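PDB 4ECN: leucine-rich repeat protein, which is of unknown function but, as an extracellular protein built largely of leucine-rich repeats, probably binds other proteins. Local coordinates for residues H386-K389 and M390-Y394; D395-L398 and N399-D402; P373-S376 and E377-H381; N409-P412 and E413-P416. All coordinates share one frame; numbering follows the deposited sequence.

Contact 1 of 4, residues H386-K389 and M390-Y394; sequences HYKK and MFLDY
The backbone turns of helix 386-391 are joined by M390 N to H386 O (2.8 Å) and F391 N to Y387 O, and K388 O then accepts from L392 N and D393 N, which reach it from opposite faces of its carbonyl plane. The bond from D393 spans five residues, and at D393 the chain becomes extended. K388 suits this end because its long chain can curl back: bends at chi3 and chi4 (78° and 86°) bring NZ to the syn lone pair of D393 OD2 at 2.7 Å. Both charges have second partners, D599 for the lysine and K601 for D393 OD1. Y387 and F391, one turn apart, bring large flat rings together at an oblique 47°, centroids 4.6 Å apart. F391 CD2 lies over one face of the tyrosine ring, displaced toward its rim. L392 CD1 comes instead to the edge of that ring, 4.2 Å from Y387 CD2. Selenomethionine M390, flexible and polarisable, bends so that its SE meets the H386 ring obliquely, 3.8 Å from CE1, while H386 ND1 is hydrogen-bonded to H357. M390 CG also covers the middle of the F391 ring. The short helix packs on the repeat sheet: K388 and L392 rest on strand 577-579, at L577 and D579 respectively. The Y387 ring meets those of Y554 and H357, the latter edge-to-face, and M390 touches I423 of a neighbouring loop.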
# COMPACT_ATOMS: atom_id res chain seq x y z
N HIS A 386 2.75 -9.98 1.05
CA HIS A 386 3.10 -8.63 1.51
C HIS A 386 2.33 -8.27 2.77
O HIS A 386 2.98 -7.87 3.74
CB HIS A 386 2.88 -7.57 0.44
CG HIS A 386 3.45 -6.25 0.81
ND1 HIS A 386 2.66 -5.23 1.33
CD2 HIS A 386 4.74 -5.81 0.76
CE1 HIS A 386 3.48 -4.21 1.54
NE2 HIS A 386 4.74 -4.52 1.24
N TYR A 387 0.97 -8.49 2.82
CA TYR A 387 0.17 -8.19 4.02
C TYR A 387 0.79 -8.87 5.26
O TYR A 387 1.00 -8.22 6.28
CB TYR A 387 -1.32 -8.59 3.88
CG TYR A 387 -2.20 -8.01 4.98
CD1 TYR A 387 -2.74 -6.73 4.87
CD2 TYR A 387 -2.45 -8.72 6.15
CE1 TYR A 387 -3.52 -6.18 5.89
CE2 TYR A 387 -3.22 -8.17 7.19
CZ TYR A 387 -3.75 -6.90 7.05
OH TYR A 387 -4.51 -6.36 8.06
N LYS A 388 1.13 -10.16 5.12
CA LYS A 388 1.70 -10.96 6.20
C LYS A 388 2.99 -10.32 6.73
O LYS A 388 3.13 -10.17 7.93
CB LYS A 388 1.95 -12.39 5.71
CG LYS A 388 2.15 -13.39 6.83
CD LYS A 388 2.16 -14.83 6.34
CE LYS A 388 3.44 -15.31 5.68
NZ LYS A 388 4.43 -15.82 6.66
N LYS A 389 3.91 -9.91 5.83
CA LYS A 389 5.22 -9.34 6.18
C LYS A 389 5.06 -7.94 6.77
O LYS A 389 5.80 -7.58 7.71
CB LYS A 389 6.18 -9.30 4.95
CG LYS A 389 6.48 -10.69 4.37
CD LYS A 389 7.55 -10.70 3.25
CE LYS A 389 7.34 -11.75 2.15
NZ LYS A 389 6.59 -11.20 0.97
N MSE A 390 4.11 -7.17 6.25
CA MSE A 390 3.86 -5.80 6.70
C MSE A 390 3.21 -5.73 8.06
O MSE A 390 3.48 -4.76 8.76
CB MSE A 390 2.97 -5.04 5.70
CG MSE A 390 2.62 -3.61 6.14
SE MSE A 390 2.47 -2.40 4.67
CE MSE A 390 1.18 -1.36 5.30
N PHE A 391 2.33 -6.69 8.44
CA PHE A 391 1.63 -6.56 9.71
C PHE A 391 1.65 -7.76 10.64
O PHE A 391 1.18 -7.60 11.77
CB PHE A 391 0.14 -6.29 9.46
CG PHE A 391 -0.20 -5.09 8.61
CD1 PHE A 391 -0.14 -3.80 9.13
CD2 PHE A 391 -0.62 -5.25 7.29
CE1 PHE A 391 -0.45 -2.70 8.33
CE2 PHE A 391 -0.96 -4.15 6.51
CZ PHE A 391 -0.91 -2.89 7.05
N LEU A 392 2.07 -8.96 10.21
CA LEU A 392 1.84 -10.09 11.11
C LEU A 392 3.11 -10.77 11.58
O LEU A 392 3.25 -10.99 12.78
CB LEU A 392 0.92 -11.12 10.45
CG LEU A 392 -0.36 -10.54 9.75
CD1 LEU A 392 -1.03 -11.56 8.83
CD2 LEU A 392 -1.30 -9.84 10.73
N ASP A 393 4.00 -11.15 10.67
CA ASP A 393 5.22 -11.88 11.03
C ASP A 393 6.23 -11.03 11.76
O ASP A 393 6.42 -9.85 11.42
CB ASP A 393 5.92 -12.42 9.77
CG ASP A 393 5.21 -13.51 8.99
OD1 ASP A 393 4.56 -14.37 9.64
OD2 ASP A 393 5.43 -13.59 7.77
N TYR A 394 6.96 -11.67 12.68
CA TYR A 394 8.08 -11.09 13.41
C TYR A 394 8.95 -12.22 13.94
O TYR A 394 8.44 -13.30 14.22
CB TYR A 394 7.63 -10.13 14.54
CG TYR A 394 7.13 -10.77 15.81
CD1 TYR A 394 5.84 -11.29 15.89
CD2 TYR A 394 7.91 -10.78 16.96
CE1 TYR A 394 5.36 -11.85 17.08
CE2 TYR A 394 7.44 -11.32 18.16
CZ TYR A 394 6.16 -11.87 18.21
OH TYR A 394 5.69 -12.44 19.38

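Contact 2 of 4, residues D395-L398 and N399-D402; sequences DQRL and NLSD
Q396 and R397 meet N399 and L400 in a short 3-10 segment, which an Asx turn at D395 introduces. D395 suits the start because its carboxylate can take several donors: OD1 accepts from R397 N, two residues on, at 3.2 Å, and also forms part of a side-on salt bridge to the same arginine, while OD2 accepts in addition from K418 N. The chain is pinned further by L398 N bonding to D395 O. Q396 comes next. Its carbonyl oxygen receives N399 N at 3.2 Å, as expected of the three-residue spacing of a 3-10 turn, and its side chain runs beside that of N399, both pointing the same way. The two amide groups lie with their planes 60° apart. R397 carries most of the polar order. A bend at chi3 (-56°) swings the guanidinium back to D395, where NE meets OD1 at 3.0 Å and NH2 meets OD2 at 3.0 Å; both oxygens use their syn lone pairs, and the carboxylate lies in the guanidinium plane. That double grip fixes the rotation of both groups, and NH1 remains to bond K415 O. L398 points away from the following residues, and its side chain touches I417 and Q405, the latter in the incoming helix 402-409. A third bond of the same spacing runs from L400 N to R397 O. Buried against T701 and I703 of strand 701-703, L400 crosses the arginine stem at a slant, its CD1 3.8 Å from R397 CB.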
# COMPACT_ATOMS: atom_id res chain seq x y z
N ASP A 395 10.26 -11.98 14.02
CA ASP A 395 11.26 -12.91 14.54
C ASP A 395 10.96 -13.16 16.05
O ASP A 395 10.96 -12.21 16.86
CB ASP A 395 12.66 -12.31 14.30
CG ASP A 395 13.86 -13.22 14.52
OD1 ASP A 395 13.84 -14.01 15.49
OD2 ASP A 395 14.86 -13.08 13.75
N GLN A 396 10.61 -14.43 16.40
CA GLN A 396 10.21 -14.83 17.76
C GLN A 396 11.30 -14.60 18.80
O GLN A 396 10.98 -14.47 19.99
CB GLN A 396 9.79 -16.31 17.83
CG GLN A 396 8.41 -16.54 17.23
CD GLN A 396 7.37 -15.61 17.77
OE1 GLN A 396 7.08 -15.56 18.97
NE2 GLN A 396 6.79 -14.84 16.88
N ARG A 397 12.56 -14.45 18.34
CA ARG A 397 13.69 -14.15 19.23
C ARG A 397 13.65 -12.67 19.73
O ARG A 397 14.41 -12.35 20.62
CB ARG A 397 15.03 -14.46 18.56
CG ARG A 397 15.18 -15.96 18.26
CD ARG A 397 16.39 -16.26 17.41
NE ARG A 397 16.37 -15.52 16.15
CZ ARG A 397 17.38 -15.46 15.29
NH1 ARG A 397 18.50 -16.13 15.53
NH2 ARG A 397 17.28 -14.73 14.19
N LEU A 398 12.70 -11.83 19.25
CA LEU A 398 12.49 -10.45 19.73
C LEU A 398 11.73 -10.44 21.07
O LEU A 398 11.48 -9.37 21.63
CB LEU A 398 11.72 -9.59 18.69
CG LEU A 398 12.38 -9.30 17.33
CD1 LEU A 398 11.36 -8.87 16.32
CD2 LEU A 398 13.48 -8.28 17.46
N ASN A 399 11.32 -11.65 21.56
CA ASN A 399 10.63 -11.88 22.84
C ASN A 399 11.67 -12.25 23.94
O ASN A 399 11.33 -12.37 25.13
CB ASN A 399 9.56 -12.97 22.70
CG ASN A 399 8.46 -12.69 21.68
OD1 ASN A 399 7.99 -13.60 21.00
ND2 ASN A 399 8.00 -11.45 21.52
N LEU A 400 12.95 -12.43 23.52
CA LEU A 400 14.06 -12.69 24.42
C LEU A 400 14.53 -11.40 25.00
O LEU A 400 14.25 -10.33 24.43
CB LEU A 400 15.21 -13.39 23.69
CG LEU A 400 14.98 -14.81 23.14
CD1 LEU A 400 16.05 -15.18 22.15
CD2 LEU A 400 15.00 -15.83 24.25
N SER A 401 15.28 -11.46 26.10
CA SER A 401 15.88 -10.29 26.73
C SER A 401 16.92 -9.67 25.84
O SER A 401 17.49 -10.37 24.99
CB SER A 401 16.52 -10.66 28.06
OG SER A 401 17.62 -11.55 27.89
N ASP A 402 17.25 -8.38 26.09
CA ASP A 402 18.28 -7.69 25.32
C ASP A 402 19.59 -8.45 25.44
O ASP A 402 20.18 -8.71 24.40
CB ASP A 402 18.43 -6.22 25.73
CG ASP A 402 17.26 -5.34 25.30
OD1 ASP A 402 16.13 -5.87 25.14
OD2 ASP A 402 17.47 -4.11 25.16

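Contact 3 of 4, residues P373-S376 and E377-H381; sequences PDMS and EERKH
S376 holds the start of helix 377-384 with two acceptors: its carbonyl O takes K380 N at 2.9 Å in the first full helical bond, and its OG takes R379 N at 3.3 Å. Both bonds are nearly straight, with N-H...O angles of 166° and 164°. With chi1 at 57°, OG is set between the backbone N and the carbonyl carbon, turned toward the first turn of the helix. This is a classical N-cap, and serine suits it because a short hydroxyl can replace the missing carbonyl acceptor of a preceding turn. E377 and E378 follow in the first turn, where negative side chains would be expected to interact favourably with the helix dipole; the carboxylate of E378 folds back until OE2 is 3.7 Å from S376 CB. Around the cap the packing is made by selenomethionine M375, just ahead of it. Its SE sits over one face of the R379 guanidinium, 3.5 Å above the plane and displaced toward the rim, the two side chains crossing at about a right angle. Bends at chi2 and chi3 fold the arginine back to meet it; R379 NH1 makes a salt bridge to E369 and NH2 a hydrogen bond to E370 O. M375 CE reaches on to K380, 3.7 Å from its CA and 4.1 Å from its CB. K380 itself leads away, its NZ bonding T494 OG1.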
# COMPACT_ATOMS: atom_id res chain seq x y z
N PRO A 373 1.14 -7.04 -14.95
CA PRO A 373 0.46 -8.12 -15.64
C PRO A 373 1.37 -9.32 -15.87
O PRO A 373 2.59 -9.17 -16.07
CB PRO A 373 0.04 -7.48 -16.97
CG PRO A 373 0.18 -6.00 -16.77
CD PRO A 373 1.30 -5.86 -15.83
N ASP A 374 0.76 -10.52 -15.81
CA ASP A 374 1.35 -11.84 -16.05
C ASP A 374 2.62 -12.02 -15.22
O ASP A 374 3.73 -11.97 -15.76
CB ASP A 374 1.63 -12.05 -17.55
CG ASP A 374 0.40 -11.95 -18.42
OD1 ASP A 374 -0.48 -12.84 -18.33
OD2 ASP A 374 0.34 -11.00 -19.24
N MSE A 375 2.44 -12.16 -13.91
CA MSE A 375 3.54 -12.39 -12.98
C MSE A 375 3.82 -13.87 -12.85
O MSE A 375 2.91 -14.68 -13.07
CB MSE A 375 3.22 -11.80 -11.59
CG MSE A 375 3.18 -10.28 -11.55
SE MSE A 375 2.85 -9.54 -9.76
CE MSE A 375 1.31 -10.46 -9.30
N SER A 376 5.05 -14.24 -12.45
CA SER A 376 5.37 -15.64 -12.20
C SER A 376 4.74 -16.09 -10.88
O SER A 376 4.38 -15.24 -10.06
CB SER A 376 6.88 -15.85 -12.15
OG SER A 376 7.49 -15.01 -11.18
N GLU A 377 4.65 -17.42 -10.66
CA GLU A 377 4.12 -17.97 -9.41
C GLU A 377 4.86 -17.35 -8.21
O GLU A 377 4.21 -17.05 -7.21
CB GLU A 377 4.26 -19.50 -9.41
CG GLU A 377 3.57 -20.21 -8.26
CD GLU A 377 3.43 -21.72 -8.42
OE1 GLU A 377 4.46 -22.43 -8.30
OE2 GLU A 377 2.29 -22.19 -8.63
N GLU A 378 6.19 -17.09 -8.36
CA GLU A 378 7.06 -16.50 -7.33
C GLU A 378 6.71 -15.04 -7.05
O GLU A 378 6.57 -14.67 -5.89
CB GLU A 378 8.55 -16.59 -7.69
CG GLU A 378 9.05 -17.96 -8.13
CD GLU A 378 8.98 -18.18 -9.63
OE1 GLU A 378 9.94 -17.78 -10.33
OE2 GLU A 378 7.97 -18.74 -10.12
N ARG A 379 6.62 -14.22 -8.11
CA ARG A 379 6.31 -12.80 -8.02
C ARG A 379 4.93 -12.57 -7.41
O ARG A 379 4.77 -11.66 -6.58
CB ARG A 379 6.39 -12.14 -9.40
CG ARG A 379 7.81 -11.78 -9.78
CD ARG A 379 8.15 -10.32 -9.51
NE ARG A 379 7.41 -9.36 -10.34
CZ ARG A 379 6.54 -8.46 -9.87
NH1 ARG A 379 6.28 -8.40 -8.57
NH2 ARG A 379 5.95 -7.61 -10.69
N LYS A 380 3.95 -13.41 -7.82
CA LYS A 380 2.55 -13.38 -7.37
C LYS A 380 2.45 -13.74 -5.88
O LYS A 380 1.70 -13.11 -5.13
CB LYS A 380 1.71 -14.36 -8.21
CG LYS A 380 0.19 -14.21 -8.08
CD LYS A 380 -0.53 -15.13 -9.06
CE LYS A 380 -2.02 -14.97 -8.98
NZ LYS A 380 -2.73 -15.70 -10.06
N HIS A 381 3.23 -14.74 -5.45
CA HIS A 381 3.26 -15.20 -4.08
C HIS A 381 3.92 -14.14 -3.17
O HIS A 381 3.39 -13.89 -2.08
CB HIS A 381 3.99 -16.53 -3.98
CG HIS A 381 3.96 -17.10 -2.60
ND1 HIS A 381 2.79 -17.61 -2.06
CD2 HIS A 381 4.96 -17.21 -1.69
CE1 HIS A 381 3.11 -18.01 -0.84
NE2 HIS A 381 4.41 -17.79 -0.58

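Contact 4 of 4, residues N409-P412 and E413-P416; sequences NRNP and EMKP
Two hydrogen bonds join N411 to the residues after it. The shorter is made by the side chain: OD1 accepts from E413 N at 2.8 Å, the donor tilted 33° from the plane of the amide carbonyl. The other is of backbone atoms, M414 N to N411 O at 3.3 Å, and is weak. Asparagine suits the place because its side chain is just long enough to reach the amide two residues on, and CG, opposite the backbone N about CA-CB (chi1 -176°), is carried to the side where E413 N lies. Contacts without hydrogen bonds fill in the rest. N409 OD1 lies 3.7 Å from P416 CA, where the two ends of the loop come together; that oxygen takes its hydrogen bond from I417 N, just beyond. E413 CB lies against N411 OD1; the amide and carboxylate planes of the two residues are 30° apart. SE of selenomethionine M414 comes to 3.7 Å from N411 ND2, the side chains crossing obliquely. M414 also touches T731 and S756, while N411 packs on K779, so the loop rests on loops of later repeats. P412 needs no N-H here. The whole is an Asx turn overlapping a type I beta turn from N411 to M414, with P412 at its second position, where proline's phi fits.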
# COMPACT_ATOMS: atom_id res chain seq x y z
N ASN A 409 23.13 -12.25 18.21
CA ASN A 409 23.57 -11.34 17.16
C ASN A 409 25.07 -11.35 16.98
O ASN A 409 25.52 -11.30 15.83
CB ASN A 409 23.11 -9.93 17.42
CG ASN A 409 21.64 -9.73 17.16
OD1 ASN A 409 21.01 -10.40 16.32
ND2 ASN A 409 21.06 -8.76 17.86
N ARG A 410 25.86 -11.49 18.08
CA ARG A 410 27.31 -11.56 17.96
C ARG A 410 27.79 -13.03 17.87
O ARG A 410 28.98 -13.28 18.05
CB ARG A 410 28.04 -10.80 19.08
CG ARG A 410 27.86 -11.34 20.47
CD ARG A 410 28.60 -10.51 21.48
NE ARG A 410 28.27 -10.99 22.82
CZ ARG A 410 27.39 -10.41 23.63
NH1 ARG A 410 26.80 -9.27 23.29
NH2 ARG A 410 27.14 -10.94 24.83
N ASN A 411 26.89 -13.98 17.56
CA ASN A 411 27.26 -15.38 17.36
C ASN A 411 27.14 -15.70 15.87
O ASN A 411 26.02 -15.71 15.34
CB ASN A 411 26.41 -16.33 18.23
CG ASN A 411 26.81 -17.80 18.16
OD1 ASN A 411 27.50 -18.26 17.23
ND2 ASN A 411 26.39 -18.60 19.14
N PRO A 412 28.25 -15.96 15.15
CA PRO A 412 28.16 -16.23 13.70
C PRO A 412 27.60 -17.63 13.38
O PRO A 412 27.27 -17.89 12.22
CB PRO A 412 29.61 -16.11 13.22
CG PRO A 412 30.37 -15.47 14.39
CD PRO A 412 29.66 -15.96 15.60
N GLU A 413 27.47 -18.51 14.40
CA GLU A 413 26.88 -19.85 14.25
C GLU A 413 25.32 -19.80 14.20
O GLU A 413 24.70 -20.84 13.97
CB GLU A 413 27.30 -20.80 15.39
CG GLU A 413 28.79 -21.11 15.50
CD GLU A 413 29.11 -22.07 16.64
OE1 GLU A 413 28.91 -21.70 17.82
OE2 GLU A 413 29.56 -23.20 16.34
N MSE A 414 24.71 -18.62 14.46
CA MSE A 414 23.26 -18.41 14.47
C MSE A 414 22.90 -17.19 13.60
O MSE A 414 23.69 -16.24 13.54
CB MSE A 414 22.74 -18.22 15.91
CG MSE A 414 22.88 -19.48 16.79
SE MSE A 414 22.77 -19.11 18.76
CE MSE A 414 23.23 -20.91 19.51
N LYS A 415 21.74 -17.23 12.92
CA LYS A 415 21.31 -16.14 12.04
C LYS A 415 20.95 -14.88 12.88
O LYS A 415 20.41 -15.04 13.98
CB LYS A 415 20.13 -16.54 11.14
CG LYS A 415 18.80 -16.85 11.83
CD LYS A 415 17.63 -16.74 10.85
CE LYS A 415 16.29 -16.75 11.55
NZ LYS A 415 15.17 -16.41 10.64
N PRO A 416 21.26 -13.65 12.40
CA PRO A 416 20.96 -12.45 13.21
C PRO A 416 19.46 -12.23 13.41
O PRO A 416 18.64 -12.68 12.59
CB PRO A 416 21.56 -11.30 12.39
CG PRO A 416 21.64 -11.82 11.01
CD PRO A 416 21.92 -13.29 11.13

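The four contacts follow one another in the chain, 373-381, 386-394, 395-402 and 409-416, and none nests in or crosses another. Contact 3 starts helix 377-384, contact 1 finishes helix 386-391, contact 2 leads on to helix 402-409, and contact 4 reverses the chain after it, closing a loop. All belong to the excursion between strands 351-353 and 452-456 of the repeat sheet. Contacts 1 and 2 touch where the Y394 hydroxyl meets the N399 side chain. The arginine of contact 2 reaches the backbone of contact 4 in a probable hydrogen bond. Contact 3 is far from contacts 2 and 4, centres about 33 Å apart, but its nearest atoms come within about 5 Å of contact 1.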